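PDB 6C29: putative metal resistance protein from Proteus mirabilis, which probably acts as a membrane-bound protein-disulfide reductase, of which this chain is the N-terminal periplasmic part, a tandem of immunoglobulin-fold domains. Local coordinates for residues Trp69-Ser73 with Met145-Pro149. Numbering follows the deposited sequence.
Sequences WHWPS and MAKVP
His70 reaches across to Met145, modelled as selenomethionine, and the histidine is worth following outward from its CB. That first carbon sits against the forked end of Val148, with CG2 at 4.0 Å and CG1 only slightly farther. At CG the ring begins, and one of its faces is taken by Met145: the selenium lies over the ring centre, 3.8 Å from the centroid. CG and CD2 are the ring atoms nearest the selenium, both at 3.8 Å. ND1 and CE1 come under the terminal methyl, CE being 3.9 Å from ND1, which makes a CH-pi contact beside the selenium-aromatic one. Met145 manages this by bending at both chi2 (-63°) and chi3 (-54°), curling selenium and methyl together over the imidazole. At the tip, NE2 is hydrogen-bonded to Glu96 on strand 90-97, which should help fix the ring's rotation under the selenium.

Met145 belongs to helix 137-145 and starts a type I beta turn to Val148; the chain then runs on toward strand 155-163 of the second immunoglobulin-like domain. The turn lies against the loop after strand 68-69, an outermost strand of the DsbD N-terminal-type domain, so the linker between the two domains is held against the first of them.

Farther along, the backbones take over. Ser73 N donates to Lys147 O across 2.8 Å, nearly straight at 168°, with the donor somewhat out of the carbonyl plane. The same oxygen has Pro72 CA 3.6 Å away, in a CA-H...O contact. Pro149 packs beside this bond: its CD lies 3.2 Å from Trp71 O, while CG rests on Ser73 CA and CB. Ser73 OG bonds to Ser237 OG, and Pro149 also touches Val230, both on strands of the second domain.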
loop_
_atom_site.group_PDB
_atom_site.type_symbol
_atom_site.label_atom_id
_atom_site.label_comp_id
_atom_site.label_asym_id
_atom_site.label_seq_id
_atom_site.Cartn_x
_atom_site.Cartn_y
_atom_site.Cartn_z
ATOM N N TRP A 69 -3.328 5.338 -7.186
ATOM C CA TRP A 69 -3.730 4.866 -5.861
ATOM C C TRP A 69 -2.517 5.033 -4.946
ATOM O O TRP A 69 -1.470 4.408 -5.146
ATOM C CB TRP A 69 -4.171 3.410 -5.911
ATOM C CG TRP A 69 -4.661 2.797 -4.642
ATOM C CD1 TRP A 69 -3.943 2.635 -3.485
ATOM C CD2 TRP A 69 -5.944 2.218 -4.404
ATOM N NE1 TRP A 69 -4.714 1.998 -2.542
ATOM C CE2 TRP A 69 -5.956 1.742 -3.076
ATOM C CE3 TRP A 69 -7.101 2.071 -5.183
ATOM C CZ2 TRP A 69 -7.051 1.106 -2.517
ATOM C CZ3 TRP A 69 -8.188 1.454 -4.628
ATOM C CH2 TRP A 69 -8.166 0.983 -3.299
ATOM N N HIS A 70 -2.642 5.922 -3.984
ATOM C CA HIS A 70 -1.529 6.191 -3.085
ATOM C C HIS A 70 -1.657 5.238 -1.914
ATOM O O HIS A 70 -2.711 5.110 -1.288
ATOM C CB HIS A 70 -1.540 7.634 -2.582
ATOM C CG HIS A 70 -1.451 8.662 -3.655
ATOM N ND1 HIS A 70 -0.252 9.086 -4.184
ATOM C CD2 HIS A 70 -2.411 9.391 -4.270
ATOM C CE1 HIS A 70 -0.483 10.018 -5.094
ATOM N NE2 HIS A 70 -1.783 10.215 -5.169
ATOM N N TRP A 71 -0.574 4.541 -1.611
ATOM C CA TRP A 71 -0.600 3.552 -0.556
ATOM C C TRP A 71 0.038 4.090 0.709
ATOM O O TRP A 71 1.237 4.372 0.721
ATOM C CB TRP A 71 0.128 2.285 -0.986
ATOM C CG TRP A 71 -0.536 1.556 -2.105
ATOM C CD1 TRP A 71 -0.297 1.706 -3.429
ATOM C CD2 TRP A 71 -1.559 0.556 -1.984
ATOM N NE1 TRP A 71 -1.112 0.860 -4.161
ATOM C CE2 TRP A 71 -1.901 0.151 -3.291
ATOM C CE3 TRP A 71 -2.236 -0.017 -0.905
ATOM C CZ2 TRP A 71 -2.888 -0.821 -3.529
ATOM C CZ3 TRP A 71 -3.192 -0.987 -1.149
ATOM C CH2 TRP A 71 -3.526 -1.358 -2.443
ATOM N N PRO A 72 -0.716 4.224 1.788
ATOM C CA PRO A 72 -0.112 4.607 3.050
ATOM C C PRO A 72 0.948 3.618 3.459
ATOM O O PRO A 72 0.894 2.424 3.086
ATOM C CB PRO A 72 -1.293 4.629 4.019
ATOM C CG PRO A 72 -2.480 4.916 3.106
ATOM C CD PRO A 72 -2.188 4.124 1.890
ATOM N N SER A 73 1.922 4.104 4.209
ATOM C CA SER A 73 3.014 3.268 4.632
ATOM C C SER A 73 2.447 2.044 5.364
ATOM O O SER A 73 1.633 2.223 6.281
ATOM C CB SER A 73 3.967 4.081 5.521
ATOM O OG SER A 73 5.195 3.425 5.636
HETATM N N MSE A 145 -2.351 11.900 2.845
HETATM C CA MSE A 145 -1.134 11.950 2.048
HETATM C C MSE A 145 0.109 11.983 2.904
HETATM O O MSE A 145 1.164 11.457 2.490
HETATM C CB MSE A 145 -1.136 13.160 1.126
HETATM C CG MSE A 145 -2.027 13.037 -0.058
HETATM SE SE MSE A 145 -1.551 11.625 -1.303
HETATM C CE MSE A 145 0.291 12.029 -1.677
ATOM N N ALA A 146 0.030 12.563 4.078
ATOM C CA ALA A 146 1.177 12.644 4.966
ATOM C C ALA A 146 1.683 11.258 5.371
ATOM O O ALA A 146 2.832 11.102 5.770
ATOM C CB ALA A 146 0.824 13.445 6.211
ATOM N N LYS A 147 0.821 10.256 5.263
ATOM C CA LYS A 147 1.160 8.888 5.659
ATOM C C LYS A 147 1.713 8.056 4.499
ATOM O O LYS A 147 2.083 6.894 4.690
ATOM C CB LYS A 147 -0.077 8.213 6.241
ATOM C CG LYS A 147 -0.667 8.934 7.456
ATOM C CD LYS A 147 -1.950 8.275 7.969
ATOM C CE LYS A 147 -2.486 8.970 9.226
ATOM N NZ LYS A 147 -2.970 10.342 8.930
ATOM N N VAL A 148 1.741 8.632 3.310
ATOM C CA VAL A 148 2.226 7.954 2.110
ATOM C C VAL A 148 3.745 8.111 1.975
ATOM O O VAL A 148 4.273 9.227 2.149
ATOM C CB VAL A 148 1.503 8.483 0.873
ATOM C CG1 VAL A 148 2.019 7.848 -0.435
ATOM C CG2 VAL A 148 -0.036 8.235 1.035
ATOM N N PRO A 149 4.468 7.004 1.693
ATOM C CA PRO A 149 5.915 7.136 1.525
ATOM C C PRO A 149 6.308 8.131 0.432
ATOM O O PRO A 149 5.594 8.290 -0.551
ATOM C CB PRO A 149 6.344 5.725 1.180
ATOM C CG PRO A 149 5.301 4.821 1.784
ATOM C CD PRO A 149 4.043 5.617 1.513
#